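Long-range contacts in NADPH Quinone Oxidoreductase (Streptococcus mutans, PDB 4F8Y), which probably uses an FAD cofactor to pass electrons from NADPH to quinones such as menadione, reducing them in a flavodoxin-like homodimer: residues I5-P10 with T35-A40; S14-I19 with I80-W85; H42-L47 with I96-V101. All blocks are in the same frame, centred on the assembly; numbering follows the deposited sequence.

Contact 1: residues I5-P10 with T35-A40; sequences IVYTHP and TLDLYA. With FAD (flavin-adenine dinucleotide), chain E.
Ile-5 and Leu-36 open a ladder of backbone bonds between two parallel strands. Leu-36 N gives its hydrogen to Ile-5 O almost linearly (2.8 Å, 179° at the hydrogen), Tyr-7 N bonds Leu-36 O at 2.9 Å, and the longer Leu-38 N to Tyr-7 O bond (3.2 Å) closes the ladder where the second strand turns away.

Apolar packing differs on the two faces. Val-6 CG1, anti to the backbone N (chi1 -174°), reaches Leu-38 CD1 at 3.8 Å; the branched Val-6 and Leu-38 suit this buried side, where Leu-36 packs against Phe-95 of helix 90-99. The other face carries Ile-5, Thr-35, Tyr-7 and Asp-37, and Ile-5 and Tyr-7 meet helix 15-26 there. This helix joins the two strands, making the beta-alpha-beta unit that begins the flavodoxin-like fold.

Among the flat groups, the Asp-37 carboxylate stands at the edge of the Tyr-7 ring, nearly perpendicular to it (88°), with OD2 3.6 Å from CE2. Pro-10 lies over the face of Tyr-39, its CB 3.9 Å from the ring centroid in a CH-pi contact; the rigid proline ring presents its C-H groups to the aromatic face. The Tyr-39 hydroxyl bonds to Leu-47 O of the second subunit.

Polar links gather at the strand ends. One water donates to Tyr-7 O and Asp-37 OD1 and accepts from His-9 N and Tyr-39 N, while Asp-37 OD1 also takes Ala-40 N in an Asx motif. Beyond them, His-9 NE2 donates to FAD O2P (2.6 Å), the phosphate oxygen lying at the imidazole edge.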
loop_
_atom_site.group_PDB
_atom_site.type_symbol
_atom_site.label_atom_id
_atom_site.label_comp_id
_atom_site.label_asym_id
_atom_site.label_seq_id
_atom_site.Cartn_x
_atom_site.Cartn_y
_atom_site.Cartn_z
ATOM N N ILE A 5 5.170 -10.900 15.053
ATOM C CA ILE A 5 5.710 -9.627 14.588
ATOM C C ILE A 5 5.871 -9.729 13.078
ATOM O O ILE A 5 6.630 -10.569 12.596
ATOM C CB ILE A 5 7.110 -9.311 15.197
ATOM C CG1 ILE A 5 7.083 -9.330 16.732
ATOM C CG2 ILE A 5 7.636 -7.967 14.684
ATOM C CD1 ILE A 5 8.428 -9.661 17.361
ATOM N N VAL A 6 5.154 -8.898 12.328
ATOM C CA VAL A 6 5.384 -8.794 10.888
ATOM C C VAL A 6 6.287 -7.583 10.626
ATOM O O VAL A 6 5.895 -6.444 10.870
ATOM C CB VAL A 6 4.067 -8.685 10.089
ATOM C CG1 VAL A 6 4.347 -8.731 8.600
ATOM C CG2 VAL A 6 3.126 -9.807 10.480
ATOM N N TYR A 7 7.498 -7.850 10.141
ATOM C CA TYR A 7 8.539 -6.831 10.010
ATOM C C TYR A 7 8.884 -6.551 8.536
ATOM O O TYR A 7 9.063 -7.473 7.728
ATOM C CB TYR A 7 9.780 -7.253 10.815
ATOM C CG TYR A 7 11.074 -6.562 10.430
ATOM C CD1 TYR A 7 11.413 -5.325 10.967
ATOM C CD2 TYR A 7 11.967 -7.159 9.542
ATOM C CE1 TYR A 7 12.605 -4.695 10.619
ATOM C CE2 TYR A 7 13.151 -6.537 9.186
ATOM C CZ TYR A 7 13.466 -5.308 9.731
ATOM O OH TYR A 7 14.644 -4.687 9.376
ATOM N N THR A 8 8.976 -5.270 8.201
ATOM C CA THR A 8 9.097 -4.846 6.818
ATOM C C THR A 8 10.189 -3.793 6.662
ATOM O O THR A 8 9.972 -2.618 6.946
ATOM C CB THR A 8 7.754 -4.264 6.297
ATOM O OG1 THR A 8 6.709 -5.232 6.464
ATOM C CG2 THR A 8 7.853 -3.880 4.818
ATOM N N HIS A 9 11.363 -4.224 6.219
ATOM C CA HIS A 9 12.400 -3.297 5.807
ATOM C C HIS A 9 13.480 -4.028 5.039
ATOM O O HIS A 9 13.898 -5.105 5.437
ATOM C CB HIS A 9 13.006 -2.562 7.000
ATOM C CG HIS A 9 13.601 -1.238 6.635
ATOM N ND1 HIS A 9 14.763 -1.122 5.902
ATOM C CD2 HIS A 9 13.174 0.026 6.867
ATOM C CE1 HIS A 9 15.034 0.157 5.711
ATOM N NE2 HIS A 9 14.087 0.873 6.289
ATOM N N PRO A 10 13.931 -3.451 3.918
ATOM C CA PRO A 10 14.909 -4.157 3.086
ATOM C C PRO A 10 16.317 -4.156 3.688
ATOM O O PRO A 10 17.151 -4.955 3.255
ATOM C CB PRO A 10 14.881 -3.358 1.776
ATOM C CG PRO A 10 14.430 -2.000 2.187
ATOM C CD PRO A 10 13.385 -2.271 3.224
ATOM N N THR A 35 8.619 -14.179 14.449
ATOM C CA THR A 35 8.894 -13.038 13.583
ATOM C C THR A 35 8.785 -13.427 12.101
ATOM O O THR A 35 9.350 -14.434 11.655
ATOM C CB THR A 35 10.294 -12.423 13.870
ATOM O OG1 THR A 35 10.352 -11.934 15.221
ATOM C CG2 THR A 35 10.587 -11.276 12.904
ATOM N N LEU A 36 8.036 -12.629 11.352
ATOM C CA LEU A 36 7.918 -12.811 9.919
ATOM C C LEU A 36 8.624 -11.645 9.210
ATOM O O LEU A 36 8.091 -10.537 9.089
ATOM C CB LEU A 36 6.444 -12.910 9.518
ATOM C CG LEU A 36 6.151 -12.967 8.031
ATOM C CD1 LEU A 36 6.904 -14.123 7.398
ATOM C CD2 LEU A 36 4.644 -13.065 7.810
ATOM N N ASP A 37 9.853 -11.898 8.783
ATOM C CA ASP A 37 10.612 -10.926 8.018
ATOM C C ASP A 37 10.216 -11.098 6.547
ATOM O O ASP A 37 10.715 -11.997 5.851
ATOM C CB ASP A 37 12.108 -11.169 8.244
ATOM C CG ASP A 37 12.986 -10.063 7.686
ATOM O OD1 ASP A 37 12.610 -9.416 6.692
ATOM O OD2 ASP A 37 14.082 -9.857 8.234
ATOM N N LEU A 38 9.290 -10.262 6.082
ATOM C CA LEU A 38 8.781 -10.392 4.718
ATOM C C LEU A 38 9.912 -10.318 3.679
ATOM O O LEU A 38 9.901 -11.045 2.680
ATOM C CB LEU A 38 7.700 -9.338 4.439
ATOM C CG LEU A 38 6.443 -9.401 5.304
ATOM C CD1 LEU A 38 5.511 -8.252 4.967
ATOM C CD2 LEU A 38 5.749 -10.738 5.148
ATOM N N TYR A 39 10.893 -9.450 3.921
ATOM C CA TYR A 39 12.018 -9.288 2.998
ATOM C C TYR A 39 12.961 -10.490 3.005
ATOM O O TYR A 39 13.430 -10.933 1.956
ATOM C CB TYR A 39 12.783 -7.990 3.295
ATOM C CG TYR A 39 12.264 -6.794 2.520
ATOM C CD1 TYR A 39 12.757 -6.504 1.257
ATOM C CD2 TYR A 39 11.277 -5.965 3.046
ATOM C CE1 TYR A 39 12.288 -5.424 0.535
ATOM C CE2 TYR A 39 10.804 -4.880 2.337
ATOM C CZ TYR A 39 11.313 -4.614 1.075
ATOM O OH TYR A 39 10.857 -3.535 0.342
ATOM N N ALA A 40 13.239 -11.008 4.195
ATOM C CA ALA A 40 14.038 -12.221 4.355
ATOM C C ALA A 40 13.322 -13.448 3.801
ATOM O O ALA A 40 13.971 -14.411 3.397
ATOM C CB ALA A 40 14.396 -12.431 5.822
HETATM P PA FAD E . 17.342 4.474 8.284
HETATM O O1A FAD E . 17.753 5.270 6.904
HETATM O O2A FAD E . 17.754 3.076 8.192
HETATM O O5B FAD E . 18.041 5.193 9.573
HETATM C C5B FAD E . 17.608 6.475 9.939
HETATM C C4B FAD E . 18.489 7.131 10.989
HETATM O O4B FAD E . 18.582 6.444 12.282
HETATM C C3B FAD E . 20.012 7.306 10.594
HETATM O O3B FAD E . 20.605 8.568 10.696
HETATM C C2B FAD E . 20.670 6.125 11.282
HETATM O O2B FAD E . 22.071 6.077 11.299
HETATM C C1B FAD E . 19.921 6.150 12.556
HETATM N N9A FAD E . 20.044 4.956 13.388
HETATM C C8A FAD E . 20.172 3.687 12.991
HETATM N N7A FAD E . 20.230 2.888 14.120
HETATM C C5A FAD E . 20.130 3.706 15.221
HETATM C C6A FAD E . 20.132 3.447 16.570
HETATM N N6A FAD E . 20.260 2.079 17.047
HETATM N N1A FAD E . 20.023 4.452 17.448
HETATM C C2A FAD E . 19.909 5.732 17.013
HETATM N N3A FAD E . 19.908 5.984 15.675
HETATM C C4A FAD E . 20.017 4.973 14.791
HETATM N N1 FAD E . 8.458 9.697 5.117
HETATM C C2 FAD E . 7.463 10.866 5.161
HETATM O O2 FAD E . 7.168 11.361 6.426
HETATM N N3 FAD E . 6.209 10.560 4.299
HETATM C C4 FAD E . 6.329 9.833 2.891
HETATM O O4 FAD E . 5.140 9.256 2.464
HETATM C C4X FAD E . 7.523 8.858 2.797
HETATM N N5 FAD E . 7.773 8.063 1.598
HETATM C C5X FAD E . 9.012 7.332 1.413
HETATM C C6 FAD E . 9.119 6.517 0.259
HETATM C C7 FAD E . 10.264 5.803 0.048
HETATM C C7M FAD E . 10.380 4.911 -1.186
HETATM C C8 FAD E . 11.282 5.881 0.935
HETATM C C8M FAD E . 12.560 5.081 0.706
HETATM C C9 FAD E . 11.173 6.672 2.048
HETATM C C9A FAD E . 9.995 7.415 2.273
HETATM N N10 FAD E . 9.907 8.232 3.462
HETATM C C10 FAD E . 8.705 9.012 3.784
HETATM C "C1'" FAD E . 10.942 8.156 4.470
HETATM C "C2'" FAD E . 10.858 6.994 5.460
HETATM O "O2'" FAD E . 9.645 6.866 6.160
HETATM C "C3'" FAD E . 12.091 6.909 6.336
HETATM O "O3'" FAD E . 13.282 6.818 5.609
HETATM C "C4'" FAD E . 11.947 5.788 7.347
HETATM O "O4'" FAD E . 10.714 5.751 7.991
HETATM C "C5'" FAD E . 13.086 5.724 8.338
HETATM O "O5'" FAD E . 13.236 4.456 8.881
HETATM P P FAD E . 14.510 3.598 8.308
HETATM O O1P FAD E . 14.621 2.196 9.163
HETATM O O2P FAD E . 14.341 3.353 6.878
HETATM O O3P FAD E . 15.733 4.678 8.554
HETATM O O HOH W 1 11.117 -7.436 6.077
#

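Contact 2: residues S14-I19 with I80-W85; sequences SFNAEI and IFPIWW. With FAD (flavin-adenine dinucleotide), chain E; VK3 (menadione), chain H.
With chi1 at -91° and chi2 at -105°, Asn-16 turns its amide so that OD1 lies against the Phe-81–Pro-82 peptide while ND2 faces the cofactor. OD1 comes within 3.3 Å of Phe-81 C and touches Pro-82 CD, a packing contact, since the proline nitrogen has no hydrogen to offer. ND2 donates to FAD O1P (2.9 Å, 164°) and is also hydrogen-bonded to Thr-127; asparagine suits this place because its short amide offers N-H groups to phosphate and threonine while OD1 packs against the strand. Backbone Asn-16 N grips the same O1P at 2.8 Å, and Phe-15 N donates to FAD O2A, so the pyrophosphate meets the helix at its first turn, where the helix dipole would favour negative charge. Ser-14 OG caps that turn by accepting from Ala-17 N.

Farther along, the beta-branched side chains of Ile-19 and Ile-80 slide past each other in opposite directions, their CG2 atoms 4.0 Å apart. Past the strand, Ile-83 O accepts from FAD O2', Trp-85 N donates to FAD N5 (2.9 Å), and menadione O1K lies over a face of the Trp-85 indole. Helix residues 15-19 run nearly antiparallel to strand residues 80-82; strand 76-82 lies between strands 2-7 and 120-127, and helix 171-186 packs beside Phe-15 and Ile-19.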
loop_
_atom_site.group_PDB
_atom_site.type_symbol
_atom_site.label_atom_id
_atom_site.label_comp_id
_atom_site.label_asym_id
_atom_site.label_seq_id
_atom_site.Cartn_x
_atom_site.Cartn_y
_atom_site.Cartn_z
ATOM N N SER A 14 18.943 -1.218 9.244
ATOM C CA SER A 14 18.086 -0.039 9.304
ATOM C C SER A 14 17.657 0.272 10.736
ATOM O O SER A 14 17.790 -0.565 11.633
ATOM C CB SER A 14 16.840 -0.234 8.435
ATOM O OG SER A 14 16.060 -1.327 8.899
ATOM N N PHE A 15 17.148 1.482 10.943
ATOM C CA PHE A 15 16.572 1.853 12.222
ATOM C C PHE A 15 15.415 0.906 12.535
ATOM O O PHE A 15 15.275 0.444 13.669
ATOM C CB PHE A 15 16.094 3.304 12.196
ATOM C CG PHE A 15 15.625 3.816 13.532
ATOM C CD1 PHE A 15 16.516 3.981 14.580
ATOM C CD2 PHE A 15 14.289 4.138 13.736
ATOM C CE1 PHE A 15 16.085 4.445 15.796
ATOM C CE2 PHE A 15 13.854 4.611 14.957
ATOM C CZ PHE A 15 14.753 4.759 15.986
ATOM N N ASN A 16 14.604 0.604 11.520
ATOM C CA ASN A 16 13.482 -0.326 11.685
ATOM C C ASN A 16 13.935 -1.671 12.221
ATOM O O ASN A 16 13.263 -2.268 13.057
ATOM C CB ASN A 16 12.707 -0.509 10.378
ATOM C CG ASN A 16 11.561 0.471 10.242
ATOM O OD1 ASN A 16 10.401 0.107 10.406
ATOM N ND2 ASN A 16 11.884 1.723 9.971
ATOM N N ALA A 17 15.077 -2.144 11.728
ATOM C CA ALA A 17 15.697 -3.366 12.246
ATOM C C ALA A 17 16.023 -3.251 13.741
ATOM O O ALA A 17 15.930 -4.232 14.485
ATOM C CB ALA A 17 16.955 -3.701 11.454
ATOM N N GLU A 18 16.409 -2.051 14.172
ATOM C CA GLU A 18 16.691 -1.797 15.582
ATOM C C GLU A 18 15.403 -1.810 16.418
ATOM O O GLU A 18 15.401 -2.272 17.562
ATOM C CB GLU A 18 17.444 -0.472 15.758
ATOM C CG GLU A 18 17.807 -0.158 17.200
ATOM C CD GLU A 18 18.714 -1.200 17.815
ATOM O OE1 GLU A 18 19.551 -1.760 17.080
ATOM O OE2 GLU A 18 18.599 -1.456 19.034
ATOM N N ILE A 19 14.314 -1.300 15.843
ATOM C CA ILE A 19 13.002 -1.364 16.479
ATOM C C ILE A 19 12.554 -2.811 16.664
ATOM O O ILE A 19 12.065 -3.178 17.735
ATOM C CB ILE A 19 11.946 -0.624 15.656
ATOM C CG1 ILE A 19 12.230 0.876 15.657
ATOM C CG2 ILE A 19 10.551 -0.922 16.188
ATOM C CD1 ILE A 19 11.432 1.635 14.623
ATOM N N ILE A 80 5.735 -3.704 12.110
ATOM C CA ILE A 80 6.836 -2.736 12.091
ATOM C C ILE A 80 7.221 -2.363 10.657
ATOM O O ILE A 80 7.670 -3.216 9.892
ATOM C CB ILE A 80 8.096 -3.290 12.812
ATOM C CG1 ILE A 80 7.785 -3.619 14.275
ATOM C CG2 ILE A 80 9.268 -2.296 12.702
ATOM C CD1 ILE A 80 8.889 -4.383 14.969
ATOM N N PHE A 81 7.065 -1.092 10.292
ATOM C CA PHE A 81 7.404 -0.654 8.934
ATOM C C PHE A 81 7.667 0.850 8.786
ATOM O O PHE A 81 7.124 1.652 9.555
ATOM C CB PHE A 81 6.326 -1.111 7.924
ATOM C CG PHE A 81 4.941 -0.579 8.206
ATOM C CD1 PHE A 81 4.523 0.629 7.674
ATOM C CD2 PHE A 81 4.050 -1.302 8.983
ATOM C CE1 PHE A 81 3.243 1.112 7.931
ATOM C CE2 PHE A 81 2.771 -0.827 9.236
ATOM C CZ PHE A 81 2.369 0.383 8.712
ATOM N N PRO A 82 8.504 1.230 7.792
ATOM C CA PRO A 82 8.639 2.646 7.417
ATOM C C PRO A 82 7.435 3.075 6.592
ATOM O O PRO A 82 6.893 2.266 5.836
ATOM C CB PRO A 82 9.879 2.678 6.509
ATOM C CG PRO A 82 10.273 1.264 6.256
ATOM C CD PRO A 82 9.274 0.343 6.901
ATOM N N ILE A 83 7.026 4.329 6.733
ATOM C CA ILE A 83 6.040 4.899 5.835
ATOM C C ILE A 83 6.693 5.149 4.472
ATOM O O ILE A 83 7.672 5.895 4.383
ATOM C CB ILE A 83 5.478 6.224 6.386
ATOM C CG1 ILE A 83 4.606 5.957 7.612
ATOM C CG2 ILE A 83 4.664 6.949 5.323
ATOM C CD1 ILE A 83 3.527 4.918 7.374
ATOM N N TRP A 84 6.179 4.501 3.427
ATOM C CA TRP A 84 6.580 4.820 2.051
ATOM C C TRP A 84 5.370 5.346 1.276
ATOM O O TRP A 84 4.348 4.659 1.143
ATOM C CB TRP A 84 7.176 3.606 1.314
ATOM C CG TRP A 84 8.501 3.108 1.837
ATOM C CD1 TRP A 84 9.326 3.726 2.738
ATOM C CD2 TRP A 84 9.159 1.895 1.458
ATOM N NE1 TRP A 84 10.450 2.961 2.952
ATOM C CE2 TRP A 84 10.373 1.835 2.177
ATOM C CE3 TRP A 84 8.838 0.850 0.582
ATOM C CZ2 TRP A 84 11.262 0.767 2.050
ATOM C CZ3 TRP A 84 9.724 -0.204 0.452
ATOM C CH2 TRP A 84 10.920 -0.240 1.184
ATOM N N TRP A 85 5.481 6.573 0.775
ATOM C CA TRP A 85 4.359 7.227 0.102
ATOM C C TRP A 85 3.028 7.116 0.867
ATOM O O TRP A 85 2.023 6.646 0.332
ATOM C CB TRP A 85 4.248 6.738 -1.343
ATOM C CG TRP A 85 5.455 7.138 -2.146
ATOM C CD1 TRP A 85 6.469 6.328 -2.567
ATOM C CD2 TRP A 85 5.788 8.462 -2.585
ATOM N NE1 TRP A 85 7.405 7.061 -3.260
ATOM C CE2 TRP A 85 7.010 8.374 -3.287
ATOM C CE3 TRP A 85 5.168 9.711 -2.461
ATOM C CZ2 TRP A 85 7.620 9.487 -3.867
ATOM C CZ3 TRP A 85 5.778 10.814 -3.034
ATOM C CH2 TRP A 85 6.991 10.694 -3.730
HETATM P PA FAD E . 17.342 4.474 8.284
HETATM O O1A FAD E . 17.753 5.270 6.904
HETATM O O2A FAD E . 17.754 3.076 8.192
HETATM O O5B FAD E . 18.041 5.193 9.573
HETATM C C5B FAD E . 17.608 6.475 9.939
HETATM C C4B FAD E . 18.489 7.131 10.989
HETATM O O4B FAD E . 18.582 6.444 12.282
HETATM C C3B FAD E . 20.012 7.306 10.594
HETATM O O3B FAD E . 20.605 8.568 10.696
HETATM C C2B FAD E . 20.670 6.125 11.282
HETATM O O2B FAD E . 22.071 6.077 11.299
HETATM C C1B FAD E . 19.921 6.150 12.556
HETATM N N9A FAD E . 20.044 4.956 13.388
HETATM C C8A FAD E . 20.172 3.687 12.991
HETATM N N7A FAD E . 20.230 2.888 14.120
HETATM C C5A FAD E . 20.130 3.706 15.221
HETATM C C6A FAD E . 20.132 3.447 16.570
HETATM N N6A FAD E . 20.260 2.079 17.047
HETATM N N1A FAD E . 20.023 4.452 17.448
HETATM C C2A FAD E . 19.909 5.732 17.013
HETATM N N3A FAD E . 19.908 5.984 15.675
HETATM C C4A FAD E . 20.017 4.973 14.791
HETATM N N1 FAD E . 8.458 9.697 5.117
HETATM C C2 FAD E . 7.463 10.866 5.161
HETATM O O2 FAD E . 7.168 11.361 6.426
HETATM N N3 FAD E . 6.209 10.560 4.299
HETATM C C4 FAD E . 6.329 9.833 2.891
HETATM O O4 FAD E . 5.140 9.256 2.464
HETATM C C4X FAD E . 7.523 8.858 2.797
HETATM N N5 FAD E . 7.773 8.063 1.598
HETATM C C5X FAD E . 9.012 7.332 1.413
HETATM C C6 FAD E . 9.119 6.517 0.259
HETATM C C7 FAD E . 10.264 5.803 0.048
HETATM C C7M FAD E . 10.380 4.911 -1.186
HETATM C C8 FAD E . 11.282 5.881 0.935
HETATM C C8M FAD E . 12.560 5.081 0.706
HETATM C C9 FAD E . 11.173 6.672 2.048
HETATM C C9A FAD E . 9.995 7.415 2.273
HETATM N N10 FAD E . 9.907 8.232 3.462
HETATM C C10 FAD E . 8.705 9.012 3.784
HETATM C "C1'" FAD E . 10.942 8.156 4.470
HETATM C "C2'" FAD E . 10.858 6.994 5.460
HETATM O "O2'" FAD E . 9.645 6.866 6.160
HETATM C "C3'" FAD E . 12.091 6.909 6.336
HETATM O "O3'" FAD E . 13.282 6.818 5.609
HETATM C "C4'" FAD E . 11.947 5.788 7.347
HETATM O "O4'" FAD E . 10.714 5.751 7.991
HETATM C "C5'" FAD E . 13.086 5.724 8.338
HETATM O "O5'" FAD E . 13.236 4.456 8.881
HETATM P P FAD E . 14.510 3.598 8.308
HETATM O O1P FAD E . 14.621 2.196 9.163
HETATM O O2P FAD E . 14.341 3.353 6.878
HETATM O O3P FAD E . 15.733 4.678 8.554
HETATM C C1K VK3 H . 8.822 11.035 0.174
HETATM O O1K VK3 H . 9.324 10.170 -0.806
HETATM C C2K VK3 H . 7.453 11.608 0.022
HETATM C C3K VK3 H . 6.956 12.475 0.979
HETATM C C4K VK3 H . 7.752 12.815 2.106
HETATM O O4K VK3 H . 7.230 13.712 3.058
HETATM C C5K VK3 H . 9.073 12.258 2.252
HETATM C C6K VK3 H . 9.886 12.582 3.370
HETATM C C7K VK3 H . 11.142 12.043 3.498
HETATM C C8K VK3 H . 11.670 11.110 2.465
HETATM C C9K VK3 H . 10.886 10.803 1.389
HETATM C C10 VK3 H . 9.587 11.353 1.253
HETATM C C11 VK3 H . 5.562 13.085 0.823
#

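Contact 3: residues H42-L47 with I96-V101; sequences HFDPVL and IDRVFV
Arg-98 and Leu-47 form the close-packed part of this contact. Leu-47 CB and Arg-98 CG meet at 3.7 Å, and Leu-47 CD1 rests 3.6 Å from Asp-97 O, so a branched apolar tip lies against the last turn of the helix. Arg-98 bends at chi3 (63°), which carries its guanidinium back along the loop: NH1 donates to Asp-44 O at 2.6 Å, close to the guanidinium plane though tilted from that of the carbonyl, while Val-46 O lies over one guanidinium face. A long, flexible arginine suits this reach from helix to loop, and its NH2 pairs with Glu-63. Phe-43 is buried, edge-to-face with Tyr-67, and its CZ reaches Val-99 CG2 at 4.3 Å.

In the flavodoxin-like fold this joins the irregular chain after strand 32-37 to the C-terminal end of helix 90-99, at the subunit interface, where Pro-45 packs on Val-46 of the second subunit; Leu-47 and Asp-97 also touch an FAD.

The looser side belongs to Asp-44, whose partly exposed carboxylate reaches Arg-98 NH1 only as a long salt bridge (OD2, 3.9 Å); its OD1 instead accepts from Val-46 N in an Asx turn. Between loop and helix a water donates to Pro-45 O and Asp-97 OD2 and accepts from Leu-47 N, while Asp-97 OD1 pairs with Lys-93.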
loop_
_atom_site.group_PDB
_atom_site.type_symbol
_atom_site.label_atom_id
_atom_site.label_comp_id
_atom_site.label_asym_id
_atom_site.label_seq_id
_atom_site.Cartn_x
_atom_site.Cartn_y
_atom_site.Cartn_z
ATOM N N HIS A 42 11.553 -13.361 1.146
ATOM C CA HIS A 42 11.392 -13.096 -0.284
ATOM C C HIS A 42 9.907 -13.142 -0.647
ATOM O O HIS A 42 9.525 -13.665 -1.706
ATOM C CB HIS A 42 12.163 -14.101 -1.147
ATOM C CG HIS A 42 13.428 -14.609 -0.522
ATOM N ND1 HIS A 42 14.530 -13.808 -0.307
ATOM C CD2 HIS A 42 13.770 -15.847 -0.088
ATOM C CE1 HIS A 42 15.490 -14.528 0.248
ATOM N NE2 HIS A 42 15.058 -15.768 0.387
ATOM N N PHE A 43 9.073 -12.600 0.239
ATOM C CA PHE A 43 7.626 -12.613 0.049
ATOM C C PHE A 43 7.227 -11.983 -1.285
ATOM O O PHE A 43 7.674 -10.884 -1.635
ATOM C CB PHE A 43 6.913 -11.913 1.209
ATOM C CG PHE A 43 5.418 -12.062 1.179
ATOM C CD1 PHE A 43 4.820 -13.240 1.583
ATOM C CD2 PHE A 43 4.608 -11.020 0.753
ATOM C CE1 PHE A 43 3.434 -13.385 1.551
ATOM C CE2 PHE A 43 3.232 -11.155 0.716
ATOM C CZ PHE A 43 2.642 -12.338 1.118
ATOM N N ASP A 44 6.397 -12.713 -2.027
ATOM C CA ASP A 44 5.827 -12.248 -3.286
ATOM C C ASP A 44 4.495 -11.548 -2.998
ATOM O O ASP A 44 3.491 -12.215 -2.725
ATOM C CB ASP A 44 5.628 -13.447 -4.226
ATOM C CG ASP A 44 5.140 -13.049 -5.615
ATOM O OD1 ASP A 44 4.878 -11.851 -5.861
ATOM O OD2 ASP A 44 5.009 -13.954 -6.467
ATOM N N PRO A 45 4.483 -10.200 -3.058
ATOM C CA PRO A 45 3.299 -9.424 -2.689
ATOM C C PRO A 45 2.272 -9.278 -3.814
ATOM O O PRO A 45 1.291 -8.559 -3.621
ATOM C CB PRO A 45 3.891 -8.053 -2.359
ATOM C CG PRO A 45 5.067 -7.928 -3.260
ATOM C CD PRO A 45 5.600 -9.326 -3.475
ATOM N N VAL A 46 2.481 -9.940 -4.954
ATOM C CA VAL A 46 1.594 -9.766 -6.119
ATOM C C VAL A 46 0.411 -10.751 -6.148
ATOM O O VAL A 46 0.569 -11.916 -6.494
ATOM C CB VAL A 46 2.374 -9.823 -7.464
ATOM C CG1 VAL A 46 1.440 -9.551 -8.637
ATOM C CG2 VAL A 46 3.520 -8.828 -7.471
ATOM N N LEU A 47 -0.768 -10.262 -5.780
ATOM C CA LEU A 47 -1.985 -11.071 -5.756
ATOM C C LEU A 47 -2.460 -11.418 -7.172
ATOM O O LEU A 47 -2.710 -10.530 -8.000
ATOM C CB LEU A 47 -3.091 -10.328 -4.985
ATOM C CG LEU A 47 -4.498 -10.926 -4.834
ATOM C CD1 LEU A 47 -4.513 -12.088 -3.852
ATOM C CD2 LEU A 47 -5.480 -9.847 -4.388
ATOM N N ILE A 96 -1.081 -8.104 3.032
ATOM C CA ILE A 96 -2.509 -7.927 3.274
ATOM C C ILE A 96 -3.359 -8.431 2.110
ATOM O O ILE A 96 -4.269 -9.227 2.314
ATOM C CB ILE A 96 -2.858 -6.437 3.540
ATOM C CG1 ILE A 96 -2.000 -5.876 4.676
ATOM C CG2 ILE A 96 -4.335 -6.286 3.853
ATOM C CD1 ILE A 96 -2.089 -6.700 5.956
ATOM N N ASP A 97 -3.062 -7.958 0.899
ATOM C CA ASP A 97 -3.788 -8.365 -0.303
ATOM C C ASP A 97 -3.892 -9.885 -0.424
ATOM O O ASP A 97 -4.960 -10.425 -0.711
ATOM C CB ASP A 97 -3.104 -7.852 -1.575
ATOM C CG ASP A 97 -3.160 -6.353 -1.727
ATOM O OD1 ASP A 97 -3.919 -5.684 -0.993
ATOM O OD2 ASP A 97 -2.430 -5.851 -2.601
ATOM N N ARG A 98 -2.777 -10.577 -0.232
ATOM C CA ARG A 98 -2.741 -12.008 -0.518
ATOM C C ARG A 98 -3.179 -12.895 0.643
ATOM O O ARG A 98 -3.757 -13.959 0.423
ATOM C CB ARG A 98 -1.356 -12.419 -1.001
ATOM C CG ARG A 98 -0.932 -11.734 -2.269
ATOM C CD ARG A 98 0.301 -12.409 -2.789
ATOM N NE ARG A 98 0.030 -13.800 -3.143
ATOM C CZ ARG A 98 0.952 -14.637 -3.597
ATOM N NH1 ARG A 98 2.205 -14.225 -3.734
ATOM N NH2 ARG A 98 0.628 -15.886 -3.903
ATOM N N VAL A 99 -2.912 -12.449 1.870
ATOM C CA VAL A 99 -3.205 -13.230 3.075
ATOM C C VAL A 99 -4.573 -12.905 3.721
ATOM O O VAL A 99 -5.332 -13.808 4.094
ATOM C CB VAL A 99 -2.080 -13.064 4.120
ATOM C CG1 VAL A 99 -2.401 -13.846 5.390
ATOM C CG2 VAL A 99 -0.749 -13.491 3.525
ATOM N N PHE A 100 -4.884 -11.621 3.861
ATOM C CA PHE A 100 -6.152 -11.217 4.454
ATOM C C PHE A 100 -7.264 -11.261 3.409
ATOM O O PHE A 100 -7.790 -10.226 3.004
ATOM C CB PHE A 100 -6.028 -9.822 5.085
ATOM C CG PHE A 100 -5.180 -9.802 6.332
ATOM C CD1 PHE A 100 -3.847 -10.214 6.293
ATOM C CD2 PHE A 100 -5.712 -9.379 7.546
ATOM C CE1 PHE A 100 -3.067 -10.207 7.434
ATOM C CE2 PHE A 100 -4.932 -9.370 8.700
ATOM C CZ PHE A 100 -3.609 -9.784 8.642
ATOM N N VAL A 101 -7.623 -12.470 2.982
ATOM C CA VAL A 101 -8.544 -12.646 1.859
ATOM C C VAL A 101 -9.961 -13.025 2.306
ATOM O O VAL A 101 -10.172 -13.450 3.434
ATOM C CB VAL A 101 -8.012 -13.695 0.845
ATOM C CG1 VAL A 101 -6.745 -13.197 0.158
ATOM C CG2 VAL A 101 -7.754 -15.022 1.540
HETATM O O HOH W 2 -1.099 -7.527 -4.224
#

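Overall arrangement
Contacts 1 and 2 share the central parallel sheet: strand 2-7 lies between 32-37 and 76-82, and Thr-8 N probably bonds Ile-80 O at 3.0 Å. Both hydrogen-bond FAD, contact 1 through a histidine, contact 2 mainly through helix-start and loop backbone groups, whereas contact 3 touches FAD through Leu-47 and Asp-97. Contact 3 is joined to contact 1 by a probable Leu-38 O to Phe-43 N bond. The touching residues of contact 2 are all buried, those of contact 1 nearly so, with Thr-35 exposed, and contact 3 has Asp-44, Val-46 and Arg-98 partly exposed. Their chemistry changes from strand ladder to helix-on-strand packing to an arginine holding an irregular loop. Each also reaches the second subunit.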